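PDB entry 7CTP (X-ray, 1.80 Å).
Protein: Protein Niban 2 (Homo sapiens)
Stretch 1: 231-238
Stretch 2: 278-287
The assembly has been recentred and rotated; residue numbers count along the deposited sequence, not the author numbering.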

ATOM      1  N   ASN A 231       6.603  -0.387  -4.769  1.00 22.78           N
ATOM      2  CA  ASN A 231       7.811  -0.939  -4.173  1.00 20.81           C
ATOM      3  C   ASN A 231       8.744   0.192  -3.739  1.00 21.50           C
ATOM      4  O   ASN A 231       8.448   1.379  -3.890  1.00 20.07           O
ATOM      5  N   GLU A 232       9.895  -0.185  -3.182  1.00 20.81           N
ATOM      6  CA  GLU A 232      10.794   0.809  -2.596  1.00 21.17           C
ATOM      7  C   GLU A 232      11.243   1.848  -3.620  1.00 18.34           C
ATOM      8  O   GLU A 232      11.301   3.050  -3.319  1.00 18.60           O
ATOM      9  N   VAL A 233      11.608   1.404  -4.822  1.00 20.09           N
ATOM     10  CA  VAL A 233      12.122   2.351  -5.812  1.00 20.20           C
ATOM     11  C   VAL A 233      11.014   3.296  -6.279  1.00 20.16           C
ATOM     12  O   VAL A 233      11.257   4.484  -6.512  1.00 19.40           O
ATOM     13  N   GLN A 234       9.792   2.780  -6.444  1.00 18.71           N
ATOM     14  CA  GLN A 234       8.680   3.642  -6.837  1.00 16.69           C
ATOM     15  C   GLN A 234       8.413   4.696  -5.771  1.00 18.97           C
ATOM     16  O   GLN A 234       8.171   5.872  -6.083  1.00 19.48           O
ATOM     17  N   ILE A 235       8.456   4.292  -4.504  1.00 16.82           N
ATOM     18  CA  ILE A 235       8.201   5.233  -3.418  1.00 18.69           C
ATOM     19  C   ILE A 235       9.298   6.285  -3.348  1.00 19.65           C
ATOM     20  O   ILE A 235       9.026   7.478  -3.156  1.00 17.45           O
ATOM     21  N   LEU A 236      10.555   5.864  -3.484  1.00 20.24           N
ATOM     22  CA  LEU A 236      11.655   6.822  -3.529  1.00 19.09           C
ATOM     23  C   LEU A 236      11.506   7.783  -4.696  1.00 21.48           C
ATOM     24  O   LEU A 236      11.819   8.974  -4.574  1.00 19.82           O
ATOM     25  N   SER A 237      11.062   7.277  -5.848  1.00 20.10           N
ATOM     26  CA  SER A 237      10.820   8.155  -6.987  1.00 17.88           C
ATOM     27  C   SER A 237       9.714   9.155  -6.679  1.00 19.04           C
ATOM     28  O   SER A 237       9.821  10.332  -7.036  1.00 21.10           O
ATOM     29  N   ASN A 238       8.644   8.701  -6.015  1.00 18.26           N
ATOM     30  CA  ASN A 238       7.586   9.615  -5.596  1.00 20.34           C
ATOM     31  C   ASN A 238       8.124  10.670  -4.633  1.00 17.24           C
ATOM     32  O   ASN A 238       7.724  11.839  -4.697  1.00 18.75           O
ATOM     33  N   VAL A 278      14.582   9.757 -12.580  1.00 20.65           N
ATOM     34  CA  VAL A 278      14.652   9.621 -11.125  1.00 16.65           C
ATOM     35  C   VAL A 278      14.583   8.156 -10.711  1.00 19.58           C
ATOM     36  O   VAL A 278      15.328   7.706  -9.826  1.00 18.92           O
ATOM     37  N   TYR A 279      13.647   7.403 -11.305  1.00 16.78           N
ATOM     38  CA  TYR A 279      13.479   5.994 -10.948  1.00 17.28           C
ATOM     39  C   TYR A 279      14.778   5.222 -11.134  1.00 18.20           C
ATOM     40  O   TYR A 279      15.192   4.453 -10.253  1.00 19.08           O
ATOM     41  N   GLU A 280      15.438   5.407 -12.280  1.00 17.75           N
ATOM     42  CA  GLU A 280      16.667   4.651 -12.515  1.00 20.21           C
ATOM     43  C   GLU A 280      17.765   5.071 -11.551  1.00 22.75           C
ATOM     44  O   GLU A 280      18.524   4.226 -11.061  1.00 20.80           O
ATOM     45  N   GLN A 281      17.856   6.369 -11.252  1.00 19.32           N
ATOM     46  CA  GLN A 281      18.868   6.840 -10.307  1.00 19.58           C
ATOM     47  C   GLN A 281      18.601   6.310  -8.900  1.00 17.90           C
ATOM     48  O   GLN A 281      19.523   5.848  -8.200  1.00 19.72           O
ATOM     49  N   ALA A 282      17.340   6.362  -8.467  1.00 19.59           N
ATOM     50  CA  ALA A 282      16.979   5.870  -7.140  1.00 18.25           C
ATOM     51  C   ALA A 282      17.216   4.369  -7.030  1.00 21.21           C
ATOM     52  O   ALA A 282      17.670   3.878  -5.986  1.00 21.78           O
ATOM     53  N   LYS A 283      16.927   3.627  -8.104  1.00 18.98           N
ATOM     54  CA  LYS A 283      17.129   2.183  -8.089  1.00 23.78           C
ATOM     55  C   LYS A 283      18.594   1.860  -7.846  1.00 23.31           C
ATOM     56  O   LYS A 283      18.931   1.045  -6.976  1.00 21.74           O
ATOM     57  N   ALA A 284      19.483   2.527  -8.584  1.00 20.81           N
ATOM     58  CA  ALA A 284      20.915   2.276  -8.428  1.00 24.44           C
ATOM     59  C   ALA A 284      21.388   2.630  -7.020  1.00 26.22           C
ATOM     60  O   ALA A 284      22.090   1.843  -6.371  1.00 26.18           O
ATOM     61  N   ARG A 285      21.000   3.807  -6.522  1.00 21.98           N
ATOM     62  CA  ARG A 285      21.483   4.256  -5.219  1.00 19.78           C
ATOM     63  C   ARG A 285      20.937   3.379  -4.097  1.00 23.56           C
ATOM     64  O   ARG A 285      21.676   2.992  -3.180  1.00 22.69           O
ATOM     65  N   PHE A 286      19.645   3.047  -4.151  1.00 20.61           N
ATOM     66  CA  PHE A 286      19.047   2.262  -3.072  1.00 21.91           C
ATOM     67  C   PHE A 286      19.595   0.840  -3.048  1.00 26.54           C
ATOM     68  O   PHE A 286      19.943   0.314  -1.981  1.00 24.66           O
ATOM     69  N   GLU A 287      19.677   0.195  -4.214  1.00 22.64           N
ATOM     70  CA  GLU A 287      20.138  -1.191  -4.238  1.00 25.61           C
ATOM     71  C   GLU A 287      21.587  -1.294  -3.773  1.00 27.70           C
ATOM     72  O   GLU A 287      21.976  -2.303  -3.162  1.00 27.26           O
TER

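Helix 278-287 crosses helix 232-238 at 123° between N-to-C directions, with the axes 8.7 Å apart at closest approach; 495 Å² is buried, and no direct hydrogen bond joins the two stretches. Val278, rotamer t, points toward stretch 1 and sets its CG1 3.7 Å from Ser237 CA and 4.0 Å from Ser237 CB.

The CA-to-CB bond of Tyr279 points sideways to stretch 1, but with chi1 of 179° and chi2 of -81° the ring comes nearer. Val233 CG1 lies 3.5 Å from the ring centroid of Tyr279 and 14° off the normal, a CH-pi contact over one face, which Val233 reaches in rotamer t. Gln234 CG approaches the ring edge, 3.9 Å from Tyr279 CE2. Water 1 links the hydroxyl to the start of stretch 1: it lies 2.6 Å from Tyr279 OH and accepts from Asn231 ND2 at 3.0 Å. The same Asn231 side chain caps the helix, its OD1 accepting from Gln234 N at 3.0 Å. Near the Tyr279 backbone, Ser237 OG comes within 3.2 Å of Tyr279 CA; rotamer m lets this hydroxyl donate to Val233 O (OG to O, 2.8 Å), so its proton is engaged within its own helix.

Glu280 points away, and Gln281 leads away from the contact. Ala282 points in, its CB 4.1 Å from Leu236 CB and 4.4 Å from Val233 CG1. Lys283 is extended, all four chi angles t; its CB lies 3.8 Å from Val233 CG1 while its end leads away. Ala284 and Arg285 make no contact.

Phe286, chi1 180° and chi2 67°, points back in. Leu236 CD1 meets Phe286 CB at 3.8 Å, and Glu232 CB lies 3.8 Å from Phe286 CE2, so the aliphatic base of an acidic residue packs against the ring. Glu287 stays beyond contact range.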

ATOM      1  CB  ASN A 231       8.490  -1.910  -5.143  1.00 21.55           C
ATOM      2  CG  ASN A 231       8.896  -1.259  -6.469  1.00 27.86           C
ATOM      3  OD1 ASN A 231       9.423  -0.149  -6.501  1.00 22.33           O
ATOM      4  ND2 ASN A 231       8.647  -1.962  -7.578  1.00 24.58           N
ATOM      5  CB  GLU A 232      12.016   0.118  -1.989  1.00 22.26           C
ATOM      6  CG  GLU A 232      11.707  -0.727  -0.780  1.00 27.38           C
ATOM      7  CD  GLU A 232      11.482  -2.173  -1.133  1.00 37.19           C
ATOM      8  OE1 GLU A 232      11.798  -3.039  -0.286  1.00 38.03           O
ATOM      9  OE2 GLU A 232      10.996  -2.452  -2.254  1.00 27.53           O
ATOM     10  CB  VAL A 233      12.774   1.606  -6.992  1.00 22.83           C
ATOM     11  CG1 VAL A 233      13.294   2.612  -8.023  1.00 23.32           C
ATOM     12  CG2 VAL A 233      13.927   0.731  -6.498  1.00 23.43           C
ATOM     13  CB  GLN A 234       7.430   2.794  -7.075  1.00 22.07           C
ATOM     14  CG  GLN A 234       7.511   1.921  -8.328  1.00 19.51           C
ATOM     15  CD  GLN A 234       6.301   1.009  -8.479  1.00 19.38           C
ATOM     16  OE1 GLN A 234       5.929   0.302  -7.547  1.00 20.71           O
ATOM     17  NE2 GLN A 234       5.688   1.013  -9.659  1.00 22.37           N
ATOM     18  CB  ILE A 235       8.048   4.473  -2.088  1.00 19.58           C
ATOM     19  CG1 ILE A 235       6.759   3.635  -2.119  1.00 21.54           C
ATOM     20  CG2 ILE A 235       8.097   5.445  -0.899  1.00 18.63           C
ATOM     21  CD1 ILE A 235       6.700   2.578  -1.008  1.00 22.04           C
ATOM     22  CB  LEU A 236      12.978   6.080  -3.643  1.00 18.71           C
ATOM     23  CG  LEU A 236      13.653   5.677  -2.349  1.00 28.84           C
ATOM     24  CD1 LEU A 236      14.947   4.970  -2.733  1.00 26.28           C
ATOM     25  CD2 LEU A 236      13.920   6.923  -1.516  1.00 27.97           C
ATOM     26  CB  SER A 237      10.461   7.328  -8.218  1.00 22.36           C
ATOM     27  OG  SER A 237      11.478   6.384  -8.489  1.00 21.26           O
ATOM     28  CB  ASN A 238       6.438   8.859  -4.927  1.00 19.09           C
ATOM     29  CG  ASN A 238       5.702   7.904  -5.865  1.00 23.77           C
ATOM     30  OD1 ASN A 238       5.764   8.015  -7.101  1.00 21.21           O
ATOM     31  ND2 ASN A 238       4.984   6.952  -5.267  1.00 21.32           N
ATOM     32  CB  VAL A 278      13.523  10.440 -10.472  1.00 18.55           C
ATOM     33  CG1 VAL A 278      13.337  10.036  -9.020  1.00 19.67           C
ATOM     34  CG2 VAL A 278      13.808  11.935 -10.606  1.00 18.98           C
ATOM     35  CB  TYR A 279      12.352   5.374 -11.787  1.00 19.43           C
ATOM     36  CG  TYR A 279      12.100   3.895 -11.510  1.00 21.66           C
ATOM     37  CD1 TYR A 279      12.908   2.904 -12.080  1.00 19.48           C
ATOM     38  CD2 TYR A 279      11.057   3.490 -10.684  1.00 23.83           C
ATOM     39  CE1 TYR A 279      12.684   1.552 -11.827  1.00 20.97           C
ATOM     40  CE2 TYR A 279      10.824   2.141 -10.431  1.00 21.09           C
ATOM     41  CZ  TYR A 279      11.651   1.184 -11.003  1.00 25.48           C
ATOM     42  OH  TYR A 279      11.424  -0.153 -10.756  1.00 27.18           O
ATOM     43  CB  GLU A 280      17.130   4.813 -13.964  1.00 19.93           C
ATOM     44  CG  GLU A 280      16.228   4.096 -14.980  1.00 26.14           C
ATOM     45  CD  GLU A 280      16.062   2.606 -14.694  1.00 32.96           C
ATOM     46  OE1 GLU A 280      17.049   1.954 -14.285  1.00 37.00           O
ATOM     47  OE2 GLU A 280      14.939   2.079 -14.881  1.00 35.04           O
ATOM     48  CB  GLN A 281      18.906   8.370 -10.336  1.00 19.10           C
ATOM     49  CG  GLN A 281      20.131   8.978  -9.683  1.00 19.86           C
ATOM     50  CD  GLN A 281      20.195  10.474  -9.884  1.00 19.61           C
ATOM     51  OE1 GLN A 281      19.600  11.014 -10.821  1.00 22.78           O
ATOM     52  NE2 GLN A 281      20.929  11.152  -9.015  1.00 22.71           N
ATOM     53  CB  ALA A 282      15.515   6.213  -6.841  1.00 20.39           C
ATOM     54  CB  LYS A 283      16.647   1.568  -9.405  1.00 18.96           C
ATOM     55  CG  LYS A 283      16.790   0.026  -9.475  1.00 22.24           C
ATOM     56  CD  LYS A 283      16.147  -0.530 -10.730  1.00 26.66           C
ATOM     57  CE  LYS A 283      16.370  -2.040 -10.844  1.00 39.40           C
ATOM     58  NZ  LYS A 283      15.664  -2.609 -12.032  1.00 59.45           N
ATOM     59  CB  ALA A 284      21.702   3.066  -9.481  1.00 20.68           C
ATOM     60  CB  ARG A 285      21.114   5.719  -4.983  1.00 22.47           C
ATOM     61  CG  ARG A 285      21.837   6.729  -5.886  1.00 25.00           C
ATOM     62  CD  ARG A 285      23.316   6.924  -5.535  1.00 27.96           C
ATOM     63  NE  ARG A 285      23.545   7.219  -4.120  1.00 25.99           N
ATOM     64  CZ  ARG A 285      23.451   8.421  -3.548  1.00 27.87           C
ATOM     65  NH1 ARG A 285      23.122   9.509  -4.254  1.00 23.78           N
ATOM     66  NH2 ARG A 285      23.696   8.532  -2.245  1.00 28.18           N
ATOM     67  CB  PHE A 286      17.527   2.236  -3.204  1.00 18.98           C
ATOM     68  CG  PHE A 286      16.859   1.438  -2.122  1.00 20.34           C
ATOM     69  CD1 PHE A 286      16.901   1.880  -0.807  1.00 22.58           C
ATOM     70  CD2 PHE A 286      16.268   0.223  -2.408  1.00 22.83           C
ATOM     71  CE1 PHE A 286      16.324   1.132   0.212  1.00 22.45           C
ATOM     72  CE2 PHE A 286      15.685  -0.531  -1.400  1.00 25.09           C
ATOM     73  CZ  PHE A 286      15.717  -0.073  -0.089  1.00 21.96           C
ATOM     74  CB  GLU A 287      19.939  -1.789  -5.630  1.00 25.40           C
ATOM     75  CG  GLU A 287      18.474  -2.205  -5.876  1.00 29.67           C
ATOM     76  CD  GLU A 287      18.154  -2.628  -7.308  1.00 31.91           C
ATOM     77  OE1 GLU A 287      16.961  -2.917  -7.564  1.00 38.78           O
ATOM     78  OE2 GLU A 287      19.065  -2.670  -8.164  1.00 41.25           O
TER
HETATM   79  O   HOH W   1       8.953  -0.963 -10.384  1.00 30.95           O